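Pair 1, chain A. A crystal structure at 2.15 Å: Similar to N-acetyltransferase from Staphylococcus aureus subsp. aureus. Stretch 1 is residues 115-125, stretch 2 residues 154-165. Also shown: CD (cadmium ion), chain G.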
# COMPACT_ATOMS: atom_id res chain seq x y z
N TYR A 115 0.42 20.73 16.23
CA TYR A 115 -0.17 19.40 16.09
C TYR A 115 0.94 18.36 16.01
O TYR A 115 2.10 18.69 15.75
CB TYR A 115 -1.12 19.35 14.88
CG TYR A 115 -2.35 20.22 15.08
CD1 TYR A 115 -3.38 19.81 15.91
CD2 TYR A 115 -2.47 21.46 14.45
CE1 TYR A 115 -4.50 20.59 16.10
CE2 TYR A 115 -3.60 22.26 14.63
CZ TYR A 115 -4.60 21.81 15.46
OH TYR A 115 -5.73 22.57 15.67
N ARG A 116 0.59 17.10 16.24
CA ARG A 116 1.57 16.02 16.23
C ARG A 116 1.46 15.19 14.96
O ARG A 116 2.47 14.77 14.39
CB ARG A 116 1.38 15.10 17.44
CG ARG A 116 2.29 13.84 17.42
CD ARG A 116 3.76 14.25 17.48
NE ARG A 116 4.69 13.16 17.18
CZ ARG A 116 5.19 12.31 18.09
NH1 ARG A 116 4.81 12.40 19.36
NH2 ARG A 116 6.04 11.36 17.72
N THR A 117 0.22 14.96 14.53
CA THR A 117 -0.05 13.97 13.49
C THR A 117 -1.03 14.51 12.45
O THR A 117 -2.14 14.95 12.79
CB THR A 117 -0.60 12.67 14.12
OG1 THR A 117 0.37 12.15 15.04
CG2 THR A 117 -0.91 11.63 13.04
N LEU A 118 -0.60 14.48 11.19
CA LEU A 118 -1.45 14.91 10.08
C LEU A 118 -1.89 13.70 9.26
O LEU A 118 -1.05 12.91 8.80
CB LEU A 118 -0.71 15.93 9.20
CG LEU A 118 -1.41 16.56 7.98
CD1 LEU A 118 -2.68 17.26 8.43
CD2 LEU A 118 -0.49 17.54 7.28
N VAL A 119 -3.20 13.54 9.09
CA VAL A 119 -3.78 12.37 8.43
C VAL A 119 -4.50 12.75 7.12
O VAL A 119 -5.19 13.78 7.03
CB VAL A 119 -4.79 11.63 9.35
CG1 VAL A 119 -5.34 10.39 8.65
CG2 VAL A 119 -4.16 11.24 10.69
N ALA A 120 -4.27 11.93 6.09
CA ALA A 120 -4.96 12.03 4.82
C ALA A 120 -5.78 10.78 4.60
O ALA A 120 -5.25 9.66 4.69
CB ALA A 120 -3.96 12.17 3.68
N GLY A 121 -7.07 10.96 4.33
CA GLY A 121 -7.88 9.86 3.84
C GLY A 121 -7.87 9.93 2.32
O GLY A 121 -8.43 10.85 1.76
N ILE A 122 -7.22 9.00 1.65
CA ILE A 122 -7.11 9.07 0.20
C ILE A 122 -7.74 7.83 -0.41
O ILE A 122 -7.42 6.71 0.01
CB ILE A 122 -5.63 9.12 -0.22
CG1 ILE A 122 -4.87 10.25 0.48
CG2 ILE A 122 -5.50 9.27 -1.73
CD1 ILE A 122 -3.37 10.22 0.19
N ASP A 123 -8.62 8.00 -1.39
CA ASP A 123 -9.21 6.83 -2.05
C ASP A 123 -8.08 6.01 -2.65
O ASP A 123 -7.14 6.58 -3.21
CB ASP A 123 -10.18 7.26 -3.15
CG ASP A 123 -10.95 6.09 -3.73
OD1 ASP A 123 -11.85 5.57 -3.02
OD2 ASP A 123 -10.64 5.66 -4.87
N ALA A 124 -8.12 4.69 -2.52
CA ALA A 124 -7.00 3.86 -3.00
C ALA A 124 -6.73 4.06 -4.49
O ALA A 124 -5.62 3.79 -4.96
CB ALA A 124 -7.24 2.39 -2.69
N SER A 125 -7.73 4.55 -5.22
CA SER A 125 -7.59 4.82 -6.66
C SER A 125 -6.89 6.13 -6.99
O SER A 125 -6.53 6.35 -8.14
CB SER A 125 -8.95 4.81 -7.35
OG SER A 125 -9.37 3.49 -7.62
N TRP A 154 -17.52 -0.62 -5.02
CA TRP A 154 -17.05 -0.49 -3.66
C TRP A 154 -15.72 0.27 -3.64
O TRP A 154 -14.93 0.15 -4.57
CB TRP A 154 -16.95 -1.86 -3.00
CG TRP A 154 -18.31 -2.47 -2.82
CD1 TRP A 154 -18.89 -3.43 -3.61
CD2 TRP A 154 -19.27 -2.15 -1.81
NE1 TRP A 154 -20.16 -3.72 -3.15
CE2 TRP A 154 -20.42 -2.95 -2.04
CE3 TRP A 154 -19.28 -1.26 -0.73
CZ2 TRP A 154 -21.55 -2.89 -1.23
CZ3 TRP A 154 -20.41 -1.20 0.08
CH2 TRP A 154 -21.53 -2.01 -0.18
N LEU A 155 -15.51 1.06 -2.60
CA LEU A 155 -14.37 1.97 -2.50
C LEU A 155 -13.55 1.63 -1.26
O LEU A 155 -14.11 1.32 -0.18
CB LEU A 155 -14.83 3.42 -2.38
CG LEU A 155 -15.86 3.99 -3.35
CD1 LEU A 155 -16.22 5.43 -2.98
CD2 LEU A 155 -15.30 3.94 -4.77
N ASP A 156 -12.23 1.70 -1.43
CA ASP A 156 -11.27 1.46 -0.37
C ASP A 156 -10.65 2.78 0.04
O ASP A 156 -10.23 3.56 -0.81
CB ASP A 156 -10.16 0.50 -0.84
CG ASP A 156 -10.69 -0.86 -1.31
OD1 ASP A 156 -11.85 -1.21 -1.01
OD2 ASP A 156 -9.93 -1.58 -1.98
N LEU A 157 -10.58 3.03 1.34
CA LEU A 157 -9.99 4.26 1.84
C LEU A 157 -8.64 3.98 2.47
O LEU A 157 -8.53 3.21 3.42
CB LEU A 157 -10.92 4.91 2.87
CG LEU A 157 -10.44 6.27 3.40
CD1 LEU A 157 -10.51 7.31 2.29
CD2 LEU A 157 -11.26 6.71 4.61
N ALA A 158 -7.60 4.61 1.93
CA ALA A 158 -6.26 4.47 2.48
C ALA A 158 -5.95 5.64 3.42
O ALA A 158 -6.32 6.77 3.16
CB ALA A 158 -5.24 4.40 1.37
N PHE A 159 -5.28 5.35 4.52
CA PHE A 159 -4.87 6.40 5.43
C PHE A 159 -3.37 6.62 5.28
O PHE A 159 -2.59 5.67 5.33
CB PHE A 159 -5.17 6.01 6.87
CG PHE A 159 -6.60 6.20 7.27
CD1 PHE A 159 -7.27 5.21 7.96
CD2 PHE A 159 -7.26 7.38 7.01
CE1 PHE A 159 -8.58 5.38 8.35
CE2 PHE A 159 -8.58 7.56 7.39
CZ PHE A 159 -9.24 6.55 8.07
N TYR A 160 -2.98 7.88 5.09
CA TYR A 160 -1.57 8.24 5.07
C TYR A 160 -1.32 9.19 6.22
O TYR A 160 -2.16 10.02 6.54
CB TYR A 160 -1.17 8.86 3.73
CG TYR A 160 -1.03 7.81 2.64
CD1 TYR A 160 0.23 7.37 2.23
CD2 TYR A 160 -2.15 7.25 2.05
CE1 TYR A 160 0.35 6.40 1.26
CE2 TYR A 160 -2.03 6.28 1.08
CZ TYR A 160 -0.78 5.86 0.69
OH TYR A 160 -0.66 4.89 -0.28
N GLU A 161 -0.17 9.04 6.87
CA GLU A 161 0.09 9.92 8.01
C GLU A 161 1.49 10.49 8.02
O GLU A 161 2.46 9.82 7.63
CB GLU A 161 -0.26 9.24 9.35
CG GLU A 161 0.68 8.13 9.79
CD GLU A 161 0.32 7.59 11.16
OE1 GLU A 161 0.27 6.35 11.31
OE2 GLU A 161 0.10 8.39 12.10
N LEU A 162 1.57 11.74 8.46
CA LEU A 162 2.84 12.42 8.69
C LEU A 162 2.99 12.75 10.16
O LEU A 162 2.10 13.38 10.77
CB LEU A 162 2.88 13.71 7.88
CG LEU A 162 4.09 14.62 8.05
CD1 LEU A 162 5.37 13.95 7.54
CD2 LEU A 162 3.85 15.93 7.32
N ASP A 163 4.12 12.30 10.73
CA ASP A 163 4.55 12.74 12.06
C ASP A 163 5.16 14.12 11.93
O ASP A 163 6.24 14.29 11.35
CB ASP A 163 5.59 11.79 12.64
CG ASP A 163 5.90 12.09 14.12
OD1 ASP A 163 5.47 13.16 14.62
OD2 ASP A 163 6.54 11.25 14.78
N LEU A 164 4.47 15.12 12.49
CA LEU A 164 4.91 16.50 12.41
C LEU A 164 6.07 16.87 13.36
O LEU A 164 6.61 17.98 13.28
CB LEU A 164 3.72 17.43 12.67
CG LEU A 164 2.52 17.24 11.74
CD1 LEU A 164 1.37 18.05 12.26
CD2 LEU A 164 2.89 17.68 10.35
N LYS A 165 6.45 15.95 14.25
CA LYS A 165 7.51 16.20 15.23
C LYS A 165 8.90 16.06 14.61
O LYS A 165 9.17 15.11 13.88
CB LYS A 165 7.37 15.25 16.44
CG LYS A 165 8.45 15.42 17.52
CD LYS A 165 8.10 14.66 18.81
CE LYS A 165 9.08 14.98 19.94
NZ LYS A 165 8.50 14.72 21.30
CD CD G . -9.37 13.15 1.89
O HOH W 1 -8.39 13.42 4.19
O HOH W 2 -11.27 2.75 -4.22

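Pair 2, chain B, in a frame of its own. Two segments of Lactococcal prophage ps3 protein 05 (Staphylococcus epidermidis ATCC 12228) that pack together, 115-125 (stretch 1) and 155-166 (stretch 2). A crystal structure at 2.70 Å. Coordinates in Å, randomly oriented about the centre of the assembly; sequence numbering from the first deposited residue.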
# COMPACT_ATOMS: atom_id res chain seq x y z
N ILE B 115 -9.01 -2.96 13.65
CA ILE B 115 -8.36 -3.49 12.47
C ILE B 115 -8.73 -4.97 12.33
O ILE B 115 -8.45 -5.78 13.19
CB ILE B 115 -6.83 -3.25 12.54
CG1 ILE B 115 -6.55 -1.73 12.49
CG2 ILE B 115 -6.09 -4.05 11.42
CD1 ILE B 115 -5.22 -1.26 13.12
N GLU B 116 -9.39 -5.29 11.23
CA GLU B 116 -9.90 -6.63 10.99
C GLU B 116 -8.88 -7.61 10.46
O GLU B 116 -8.96 -8.81 10.74
CB GLU B 116 -11.07 -6.57 10.04
CG GLU B 116 -12.37 -6.84 10.71
CD GLU B 116 -13.43 -5.92 10.22
OE1 GLU B 116 -13.88 -6.07 9.07
OE2 GLU B 116 -13.82 -5.03 11.00
N THR B 117 -7.95 -7.14 9.64
CA THR B 117 -7.00 -8.06 9.10
C THR B 117 -5.56 -7.51 9.06
O THR B 117 -5.35 -6.31 8.84
CB THR B 117 -7.47 -8.65 7.73
OG1 THR B 117 -7.03 -7.85 6.64
CG2 THR B 117 -9.00 -8.85 7.66
N LEU B 118 -4.58 -8.39 9.28
CA LEU B 118 -3.17 -8.02 9.21
C LEU B 118 -2.50 -8.74 8.06
O LEU B 118 -2.77 -9.93 7.82
CB LEU B 118 -2.44 -8.37 10.50
CG LEU B 118 -2.92 -7.63 11.75
CD1 LEU B 118 -2.16 -8.10 13.00
CD2 LEU B 118 -2.81 -6.12 11.60
N MSE B 119 -1.65 -8.00 7.34
CA MSE B 119 -0.82 -8.55 6.30
C MSE B 119 0.66 -8.24 6.51
O MSE B 119 1.05 -7.21 7.05
CB MSE B 119 -1.25 -8.02 4.94
CG MSE B 119 -2.41 -8.73 4.30
SE MSE B 119 -3.37 -7.43 3.21
CE MSE B 119 -2.28 -7.31 1.63
N ILE B 120 1.49 -9.16 6.04
CA ILE B 120 2.93 -8.98 6.02
C ILE B 120 3.46 -9.57 4.73
O ILE B 120 2.99 -10.62 4.28
CB ILE B 120 3.61 -9.58 7.29
CG1 ILE B 120 5.09 -9.21 7.34
CG2 ILE B 120 3.34 -11.10 7.47
CD1 ILE B 120 5.59 -9.04 8.79
N ALA B 121 4.40 -8.87 4.12
CA ALA B 121 5.11 -9.34 2.94
C ALA B 121 6.46 -9.83 3.42
O ALA B 121 7.21 -9.07 4.05
CB ALA B 121 5.26 -8.24 1.93
N ILE B 122 6.76 -11.09 3.13
CA ILE B 122 8.05 -11.70 3.53
C ILE B 122 8.80 -12.15 2.30
O ILE B 122 8.19 -12.74 1.40
CB ILE B 122 7.85 -12.89 4.47
CG1 ILE B 122 7.10 -12.44 5.73
CG2 ILE B 122 9.19 -13.44 4.86
CD1 ILE B 122 6.43 -13.53 6.55
N ALA B 123 10.10 -11.86 2.27
CA ALA B 123 10.98 -12.24 1.16
C ALA B 123 10.99 -13.75 0.97
O ALA B 123 11.28 -14.49 1.89
CB ALA B 123 12.39 -11.75 1.40
N SER B 124 10.68 -14.20 -0.24
CA SER B 124 10.50 -15.62 -0.50
C SER B 124 11.55 -16.57 0.10
O SER B 124 11.26 -17.75 0.31
CB SER B 124 10.33 -15.87 -1.99
OG SER B 124 8.99 -15.53 -2.36
N ASN B 125 12.73 -16.08 0.41
CA ASN B 125 13.74 -16.96 0.95
C ASN B 125 14.16 -16.63 2.39
O ASN B 125 15.26 -16.99 2.85
CB ASN B 125 14.93 -17.07 -0.02
CG ASN B 125 15.67 -15.74 -0.21
OD1 ASN B 125 15.49 -14.78 0.56
ND2 ASN B 125 16.51 -15.69 -1.25
N PHE B 155 13.75 -9.54 -5.78
CA PHE B 155 13.32 -10.46 -4.74
C PHE B 155 11.81 -10.70 -4.76
O PHE B 155 11.02 -9.76 -4.81
CB PHE B 155 13.75 -9.96 -3.36
CG PHE B 155 15.21 -9.68 -3.28
CD1 PHE B 155 16.10 -10.70 -2.93
CD2 PHE B 155 15.71 -8.42 -3.59
CE1 PHE B 155 17.48 -10.47 -2.88
CE2 PHE B 155 17.08 -8.16 -3.55
CZ PHE B 155 17.97 -9.19 -3.19
N ASP B 156 11.42 -11.97 -4.74
CA ASP B 156 10.01 -12.36 -4.64
C ASP B 156 9.49 -12.22 -3.20
O ASP B 156 10.26 -12.29 -2.25
CB ASP B 156 9.82 -13.80 -5.13
CG ASP B 156 10.27 -13.99 -6.55
OD1 ASP B 156 10.32 -13.00 -7.32
OD2 ASP B 156 10.56 -15.14 -6.90
N GLU B 157 8.19 -12.04 -3.05
CA GLU B 157 7.66 -11.98 -1.69
C GLU B 157 6.41 -12.82 -1.55
O GLU B 157 5.62 -12.95 -2.50
CB GLU B 157 7.41 -10.52 -1.23
CG GLU B 157 8.68 -9.77 -0.77
CD GLU B 157 8.44 -8.29 -0.41
OE1 GLU B 157 9.41 -7.60 0.02
OE2 GLU B 157 7.30 -7.81 -0.56
N ASN B 158 6.26 -13.39 -0.36
CA ASN B 158 5.05 -14.11 -0.02
C ASN B 158 4.27 -13.21 0.89
O ASN B 158 4.78 -12.69 1.88
CB ASN B 158 5.33 -15.46 0.64
CG ASN B 158 5.58 -16.57 -0.38
OD1 ASN B 158 6.70 -17.05 -0.51
ND2 ASN B 158 4.56 -16.97 -1.11
N TRP B 159 3.03 -12.99 0.51
CA TRP B 159 2.15 -12.19 1.28
C TRP B 159 1.35 -13.13 2.13
O TRP B 159 0.69 -14.05 1.62
CB TRP B 159 1.22 -11.40 0.38
CG TRP B 159 1.84 -10.15 -0.18
CD1 TRP B 159 2.54 -10.06 -1.33
CD2 TRP B 159 1.75 -8.83 0.35
NE1 TRP B 159 2.91 -8.76 -1.56
CE2 TRP B 159 2.43 -7.98 -0.55
CE3 TRP B 159 1.15 -8.27 1.48
CZ2 TRP B 159 2.55 -6.60 -0.35
CZ3 TRP B 159 1.25 -6.87 1.69
CH2 TRP B 159 1.97 -6.06 0.77
N LEU B 160 1.44 -12.88 3.44
CA LEU B 160 0.62 -13.58 4.43
C LEU B 160 -0.46 -12.70 5.06
O LEU B 160 -0.32 -11.47 5.18
CB LEU B 160 1.49 -14.14 5.53
CG LEU B 160 2.45 -15.27 5.22
CD1 LEU B 160 3.34 -14.89 4.09
CD2 LEU B 160 3.23 -15.50 6.50
N ILE B 161 -1.52 -13.35 5.52
CA ILE B 161 -2.65 -12.66 6.11
C ILE B 161 -3.06 -13.35 7.44
O ILE B 161 -3.02 -14.58 7.58
CB ILE B 161 -3.82 -12.56 5.10
CG1 ILE B 161 -5.05 -11.88 5.69
CG2 ILE B 161 -4.21 -13.94 4.56
CD1 ILE B 161 -6.10 -11.46 4.64
N TYR B 162 -3.40 -12.51 8.42
CA TYR B 162 -3.97 -12.96 9.67
C TYR B 162 -5.26 -12.17 9.86
O TYR B 162 -5.30 -10.97 9.61
CB TYR B 162 -2.98 -12.71 10.80
CG TYR B 162 -3.48 -13.04 12.19
CD1 TYR B 162 -3.23 -14.28 12.77
CD2 TYR B 162 -4.19 -12.10 12.93
CE1 TYR B 162 -3.68 -14.57 14.05
CE2 TYR B 162 -4.66 -12.38 14.19
CZ TYR B 162 -4.39 -13.61 14.75
OH TYR B 162 -4.85 -13.87 16.03
N SER B 163 -6.31 -12.87 10.25
CA SER B 163 -7.57 -12.23 10.56
C SER B 163 -7.80 -12.10 12.07
O SER B 163 -7.62 -13.06 12.83
CB SER B 163 -8.70 -13.00 9.93
OG SER B 163 -9.84 -12.86 10.73
N THR B 164 -8.19 -10.92 12.53
CA THR B 164 -8.36 -10.72 13.95
C THR B 164 -9.81 -10.89 14.39
O THR B 164 -10.19 -10.37 15.44
CB THR B 164 -7.85 -9.35 14.41
OG1 THR B 164 -8.47 -8.33 13.63
CG2 THR B 164 -6.34 -9.26 14.26
N THR B 165 -10.61 -11.61 13.61
CA THR B 165 -12.04 -11.83 13.91
C THR B 165 -12.34 -13.32 14.08
O THR B 165 -11.75 -14.15 13.35
CB THR B 165 -12.95 -11.25 12.78
OG1 THR B 165 -12.48 -11.71 11.50
CG2 THR B 165 -12.94 -9.72 12.80
N GLU B 166 -13.24 -13.68 15.01
CA GLU B 166 -13.55 -15.11 15.34
C GLU B 166 -14.19 -15.94 14.18
O GLU B 166 -14.79 -16.99 14.43
CB GLU B 166 -14.37 -15.23 16.66
CG GLU B 166 -14.97 -16.65 16.95
CD GLU B 166 -15.68 -16.80 18.31
OE1 GLU B 166 -16.89 -17.13 18.33
OE2 GLU B 166 -15.02 -16.61 19.37

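Pair 1 and pair 2 share an antiparallel two-stranded ladder. Their central backbones superpose with an RMSD of 0.4 Å, and the strand directions differ by 149° in pair 1 and 146° in pair 2. The hydrogen-bonded pairs coincide: L118(A)–L162(A), A120(A)–Y160(A) and I122(A)–A158(A) match L118(B)–Y162(B), I120(B)–L160(B) and I122(B)–N158(B). Each makes two reciprocal N–H···O bonds, so the same main-chain register carries different side chains in the two pairs.

On the face carrying these residues, bulk is distributed differently between the strands. At the centre, pair 1 sets small A120(A) beside large Y160(A), with CB of A120(A) 4.3 Å from CB of Y160(A). Pair 2 has two branched aliphatic residues there, CG2 of I120(B) lying 4.1 Å from CB of L160(B). I122(A) and I122(B) share the m,t rotamer; CD1 of I122(A) lies 3.7 Å from CD2 of Y160(A), and CD1 of I122(B) 3.8 Å from CD2 of L160(B). Next to them, A158(A) matches N158(B). A124(A) and S124(B) both pack against the matched aspartate, CB of A124(A) lying 3.9 Å from CB of D156(A) and OG of S124(B) 3.4 Å from CB of D156(B); S124(B) adds a weak hydrogen bond from its OG to OD1 of N158(B) (3.3 Å). Toward the other end L118(A) matches L118(B), but L118(A) is t,p and L118(B) is m,t, opposite L162(A) and Y162(B) respectively.

The other face centres on an aromatic residue. In pair 1, CG1 of V119(A) lies 3.9 Å from CD2 of F159(A), and G121(A), without a side chain, leaves CD1 of L157(A) 3.7 Å from its own C atom. In pair 2, CE of the selenomethionine M119(B) approaches CZ3 of W159(B) at 3.6 Å, while CB of A121(B) sits over the indole face, 3.8 Å from the centroid of the six-membered ring. A single methyl thus makes a CH–pi contact at the position where pair 1 has glycine. Beside them, E161(A) matches I161(B), whose CB packs 4.2 Å from CG of M119(B).

At the end of the ladder holding R116(A) and E116(B), the side chains differ strongly. In pair 1, R116(A) forms a bidentate salt bridge with D163(A), NE to OD1 at 2.7 Å and NH2 to OD2 at 3.0 Å. E116(B) and S163(B) form no such bridge. L164(A) packs its CD1 3.8 Å from CB of Y115(A), whereas T164(B) donates from OG1 to O of I115(B) at 2.6 Å, a polar contact where pair 1 has an apolar one.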